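Local coordinates for protein ZYG-9 (Caenorhabditis elegans, PDB 2OF3) that organises microtubules and spindle poles during mitosis and meiosis in one-cell embryos, as a TOG-domain protein of the XMAP215 family, at residues L88-T93 with V130-P135; R95-N100 with V134-L139. All coordinates share one frame; numbering follows the deposited sequence.

Contacts 1 and 2 are two successive levels of one seam, in which helix 127-139 packs first against helix 85-95 and then against the loop that follows it. Both are largely buried; their segments overlap at Val134 and Pro135, which make no contact across either. Contact 1 is helix against helix, with one phenylalanine of helix 127-139 reaching across; it brings in Lys90 and Thr93 and buries the unpartnered Ala132 O. In contact 2 the direction reverses: two phenylalanines of the loop reach toward the helix, in aromatic and aliphatic packing that includes the backbone at Tyr136 O, and the outer one, with Leu139, carries it toward the surface. The levels join where Phe133 CE1 lies 3.7 Å from Phe96 CE2.

Contact 1. Residues L88-T93 with V130-P135; sequences LLKWCT and VSAFVP
Ala132 meets Lys90 and Thr93 where two helices of the HEAT-type alpha-solenoid of a TOG domain run side by side; the axes of 88-93 and 130-135 approach to 9.2 Å and are inclined by 33°. A small methyl suits Ala132's place, close to the lysine: its CB has Lys90 NZ 3.4 Å away. The lysine chain is extended until its last torsion (chi4 67°) bends the ammonium round to this spot, where it also makes a cation-pi contact with Trp26. Ala132 O is buried here and has no partner in the model. The helix kinks just beyond, and the N of Tyr136, which would reach back to this carbonyl in a regular helix, makes no such bond; Thr93 CG2 packs against the oxygen but offers it no polar partner.

Phe133 comes next and spans the gap. With CG anti to the backbone N, its ring extends to Leu89, whose CD2 sits over the centre of one face in a CH-pi contact, 3.9 Å from the centroid and 11° off the normal. Thr93 suits the ring's edge because its two branches divide the work: OG1 donates to Lys90 O (2.6 Å) and takes a bond from Trp26 NE1, while CG2 lies near the ring plane, 3.8 Å from Phe133 CD1.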
# COMPACT_ATOMS: atom_id res chain seq x y z
N LEU A 88 3.11 -2.05 -14.23
CA LEU A 88 4.15 -2.77 -13.48
C LEU A 88 3.72 -3.02 -12.08
O LEU A 88 3.91 -4.13 -11.58
CB LEU A 88 5.48 -2.01 -13.53
CG LEU A 88 6.12 -1.94 -14.92
CD1 LEU A 88 7.37 -1.08 -14.83
CD2 LEU A 88 6.39 -3.34 -15.58
N LEU A 89 3.08 -2.04 -11.43
CA LEU A 89 2.58 -2.24 -10.09
C LEU A 89 1.48 -3.28 -10.06
O LEU A 89 1.44 -4.11 -9.14
CB LEU A 89 2.16 -0.90 -9.43
CG LEU A 89 3.34 0.07 -9.19
CD1 LEU A 89 2.74 1.43 -8.79
CD2 LEU A 89 4.29 -0.41 -8.08
N LYS A 90 0.63 -3.34 -11.08
CA LYS A 90 -0.39 -4.41 -11.15
C LYS A 90 0.22 -5.84 -11.25
O LYS A 90 -0.23 -6.80 -10.59
CB LYS A 90 -1.33 -4.16 -12.32
CG LYS A 90 -2.35 -3.03 -12.06
CD LYS A 90 -3.16 -2.80 -13.33
CE LYS A 90 -4.40 -2.03 -13.04
NZ LYS A 90 -4.03 -0.63 -12.60
N TRP A 91 1.22 -5.98 -12.12
CA TRP A 91 1.97 -7.23 -12.22
C TRP A 91 2.58 -7.63 -10.86
O TRP A 91 2.52 -8.78 -10.49
CB TRP A 91 3.05 -7.10 -13.30
CG TRP A 91 3.78 -8.40 -13.51
CD1 TRP A 91 3.42 -9.43 -14.35
CD2 TRP A 91 5.00 -8.83 -12.82
NE1 TRP A 91 4.35 -10.45 -14.24
CE2 TRP A 91 5.32 -10.12 -13.32
CE3 TRP A 91 5.83 -8.24 -11.83
CZ2 TRP A 91 6.47 -10.86 -12.87
CZ3 TRP A 91 6.99 -8.96 -11.38
CH2 TRP A 91 7.28 -10.27 -11.91
N CYS A 92 3.16 -6.68 -10.13
CA CYS A 92 3.66 -6.91 -8.78
C CYS A 92 2.55 -7.37 -7.83
O CYS A 92 2.81 -8.26 -7.01
CB CYS A 92 4.34 -5.63 -8.22
SG CYS A 92 5.93 -5.17 -9.08
N THR A 93 1.31 -6.85 -7.94
CA THR A 93 0.26 -7.34 -7.05
C THR A 93 -0.04 -8.82 -7.27
O THR A 93 -0.44 -9.50 -6.32
CB THR A 93 -1.10 -6.54 -7.15
OG1 THR A 93 -1.66 -6.74 -8.45
CG2 THR A 93 -0.90 -5.05 -6.91
N VAL A 130 -3.65 4.32 -7.51
CA VAL A 130 -3.52 4.14 -6.05
C VAL A 130 -4.31 2.95 -5.54
O VAL A 130 -3.80 2.11 -4.80
CB VAL A 130 -3.89 5.45 -5.24
CG1 VAL A 130 -3.64 5.22 -3.76
CG2 VAL A 130 -3.00 6.63 -5.63
N SER A 131 -5.57 2.88 -5.93
CA SER A 131 -6.51 1.84 -5.47
C SER A 131 -6.13 0.51 -6.00
O SER A 131 -6.40 -0.49 -5.38
CB SER A 131 -7.90 2.15 -6.05
OG SER A 131 -8.59 2.78 -5.02
N ALA A 132 -5.58 0.46 -7.20
CA ALA A 132 -5.12 -0.82 -7.80
C ALA A 132 -3.90 -1.38 -7.07
O ALA A 132 -3.68 -2.56 -7.13
CB ALA A 132 -4.76 -0.62 -9.29
N PHE A 133 -3.09 -0.56 -6.40
CA PHE A 133 -1.84 -1.07 -5.84
C PHE A 133 -1.86 -1.21 -4.31
O PHE A 133 -1.53 -2.27 -3.76
CB PHE A 133 -0.63 -0.20 -6.26
CG PHE A 133 0.70 -0.71 -5.67
CD1 PHE A 133 1.16 -2.01 -5.95
CD2 PHE A 133 1.47 0.09 -4.86
CE1 PHE A 133 2.40 -2.51 -5.41
CE2 PHE A 133 2.71 -0.40 -4.32
CZ PHE A 133 3.14 -1.69 -4.58
N VAL A 134 -2.22 -0.12 -3.64
CA VAL A 134 -2.08 -0.02 -2.19
C VAL A 134 -2.80 -1.10 -1.40
O VAL A 134 -2.19 -1.64 -0.50
CB VAL A 134 -2.37 1.44 -1.67
CG1 VAL A 134 -2.31 1.50 -0.06
CG2 VAL A 134 -1.37 2.40 -2.29
N PRO A 135 -4.09 -1.40 -1.68
CA PRO A 135 -4.77 -2.44 -0.93
C PRO A 135 -4.06 -3.78 -0.97
O PRO A 135 -4.10 -4.56 0.05
CB PRO A 135 -6.19 -2.47 -1.55
CG PRO A 135 -6.40 -1.08 -1.99
CD PRO A 135 -5.03 -0.74 -2.60

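Contact 2. Residues R95-N100 with V134-L139; sequences RFFETN and VPYLLL
The bond from Leu138 N to Val134 O, 3.0 Å, holds the helical turn on which Phe96 meets Tyr136 and Leu137, in the C-terminal part of a helix of the HEAT-type solenoid. Tyr136 O accepts a weak hydrogen bond from Leu139 N (3.1 Å), and Phe96 CD2 lies 3.5 Å from Tyr136 O. The phenylalanine therefore packs on backbone as much as on side chains. Phe96 CG is anti to its own carbonyl carbon (chi1 -63°), which carries the ring toward helix 127-139. There Tyr136 CB lies at the ring's edge, in its plane, and Phe96 CE2 approaches Leu137 CA to 3.6 Å. The tip, Phe96 CZ, touches Leu137 CD1 at 4.0 Å. A long, flat, wholly apolar group suits this buried place, since it reaches the helix backbone while bringing in no polar atom. An alanine in place of Phe96 would probably open a gap beside Leu137 and between the helix and Leu104, Val107 and Leu108, and strip part of the apolar cover from Tyr136 CB and O.

Farther out, Phe97 meets the tyrosine ring obliquely, the planes at 59° and the centroids 5.9 Å apart. The nearest atoms are Phe97 CE2 and Tyr136 CD1, at 3.7 Å. Tyrosine fits because its ring can serve this aromatic pair while OH hydrogen-bonds to Phe28 O. Leu139, on the solvent side, adds CD1 against Phe97 CZ at 3.9 Å. Lys140 ties the loop down from the helix side by hydrogen-bonding to Phe96 O.

The Phe96 ring thus lies between helix 127-139 and helix 101-120, where it rests on Leu104, Val107 and Leu108. Leu137 packs on Ile155, Val156 and Leu159 of helix 146-163, while Leu138 touches helix 165-174 at Leu172.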
# COMPACT_ATOMS: atom_id res chain seq x y z
N ARG A 95 2.16 -11.10 -7.96
CA ARG A 95 3.21 -11.68 -7.11
C ARG A 95 2.93 -11.64 -5.65
O ARG A 95 3.45 -12.47 -4.93
CB ARG A 95 4.58 -11.03 -7.36
CG ARG A 95 5.02 -11.04 -8.81
CD ARG A 95 5.08 -12.47 -9.37
NE ARG A 95 4.41 -12.43 -10.65
CZ ARG A 95 3.38 -13.16 -11.02
NH1 ARG A 95 2.89 -14.09 -10.27
NH2 ARG A 95 2.88 -12.96 -12.21
N PHE A 96 2.09 -10.74 -5.17
CA PHE A 96 1.68 -10.75 -3.75
C PHE A 96 0.84 -11.95 -3.33
O PHE A 96 0.68 -12.20 -2.14
CB PHE A 96 0.98 -9.43 -3.34
CG PHE A 96 1.85 -8.20 -3.46
CD1 PHE A 96 3.25 -8.32 -3.53
CD2 PHE A 96 1.29 -6.93 -3.51
CE1 PHE A 96 4.09 -7.18 -3.66
CE2 PHE A 96 2.10 -5.77 -3.63
CZ PHE A 96 3.52 -5.90 -3.71
N PHE A 97 0.30 -12.71 -4.29
CA PHE A 97 -0.57 -13.84 -3.96
C PHE A 97 0.18 -15.20 -3.92
O PHE A 97 -0.31 -16.18 -3.36
CB PHE A 97 -1.77 -13.84 -4.93
CG PHE A 97 -2.78 -12.79 -4.58
CD1 PHE A 97 -3.84 -13.09 -3.72
CD2 PHE A 97 -2.64 -11.49 -5.03
CE1 PHE A 97 -4.76 -12.14 -3.34
CE2 PHE A 97 -3.58 -10.50 -4.67
CZ PHE A 97 -4.65 -10.83 -3.82
N GLU A 98 1.37 -15.23 -4.49
CA GLU A 98 2.24 -16.37 -4.41
C GLU A 98 3.09 -16.36 -3.14
O GLU A 98 3.36 -15.32 -2.55
CB GLU A 98 3.11 -16.31 -5.64
CG GLU A 98 2.23 -16.51 -6.83
CD GLU A 98 2.77 -15.92 -8.09
OE1 GLU A 98 3.94 -15.45 -8.10
OE2 GLU A 98 1.99 -15.92 -9.08
N THR A 99 3.51 -17.54 -2.70
CA THR A 99 4.43 -17.65 -1.56
C THR A 99 5.76 -18.09 -2.17
O THR A 99 5.89 -19.20 -2.71
CB THR A 99 3.98 -18.71 -0.56
OG1 THR A 99 4.03 -19.99 -1.21
CG2 THR A 99 2.52 -18.46 -0.07
N ASN A 100 6.73 -17.19 -2.15
CA ASN A 100 8.03 -17.43 -2.70
C ASN A 100 8.81 -16.21 -2.26
O ASN A 100 8.71 -15.16 -2.89
CB ASN A 100 7.97 -17.57 -4.23
CG ASN A 100 9.34 -17.43 -4.89
OD1 ASN A 100 10.39 -17.39 -4.25
ND2 ASN A 100 9.32 -17.32 -6.21
N VAL A 134 -2.22 -0.12 -3.64
CA VAL A 134 -2.08 -0.02 -2.19
C VAL A 134 -2.80 -1.10 -1.40
O VAL A 134 -2.19 -1.64 -0.50
CB VAL A 134 -2.37 1.44 -1.67
CG1 VAL A 134 -2.31 1.50 -0.06
CG2 VAL A 134 -1.37 2.40 -2.29
N PRO A 135 -4.09 -1.40 -1.68
CA PRO A 135 -4.77 -2.44 -0.93
C PRO A 135 -4.06 -3.78 -0.97
O PRO A 135 -4.10 -4.56 0.05
CB PRO A 135 -6.19 -2.47 -1.55
CG PRO A 135 -6.40 -1.08 -1.99
CD PRO A 135 -5.03 -0.74 -2.60
N TYR A 136 -3.38 -4.07 -2.08
CA TYR A 136 -2.66 -5.37 -2.15
C TYR A 136 -1.32 -5.29 -1.47
O TYR A 136 -0.89 -6.27 -0.87
CB TYR A 136 -2.47 -5.82 -3.58
CG TYR A 136 -3.80 -5.96 -4.25
CD1 TYR A 136 -4.61 -7.05 -3.95
CD2 TYR A 136 -4.27 -4.97 -5.13
CE1 TYR A 136 -5.91 -7.18 -4.52
CE2 TYR A 136 -5.58 -5.06 -5.72
CZ TYR A 136 -6.36 -6.18 -5.40
OH TYR A 136 -7.59 -6.28 -5.96
N LEU A 137 -0.65 -4.14 -1.56
CA LEU A 137 0.64 -3.96 -0.85
C LEU A 137 0.41 -4.12 0.64
O LEU A 137 1.29 -4.68 1.34
CB LEU A 137 1.26 -2.60 -1.13
CG LEU A 137 2.54 -2.26 -0.34
CD1 LEU A 137 3.77 -3.01 -0.92
CD2 LEU A 137 2.71 -0.78 -0.42
N LEU A 138 -0.73 -3.64 1.13
CA LEU A 138 -1.06 -3.76 2.56
C LEU A 138 -1.24 -5.20 3.05
O LEU A 138 -1.03 -5.48 4.25
CB LEU A 138 -2.24 -2.85 2.95
CG LEU A 138 -1.98 -1.37 2.80
CD1 LEU A 138 -3.25 -0.62 3.15
CD2 LEU A 138 -0.82 -0.90 3.66
N LEU A 139 -1.57 -6.13 2.16
CA LEU A 139 -1.56 -7.53 2.52
C LEU A 139 -0.18 -8.00 3.04
O LEU A 139 -0.09 -8.84 3.94
CB LEU A 139 -1.99 -8.42 1.34
CG LEU A 139 -3.42 -8.24 0.80
CD1 LEU A 139 -3.64 -9.10 -0.50
CD2 LEU A 139 -4.47 -8.53 1.90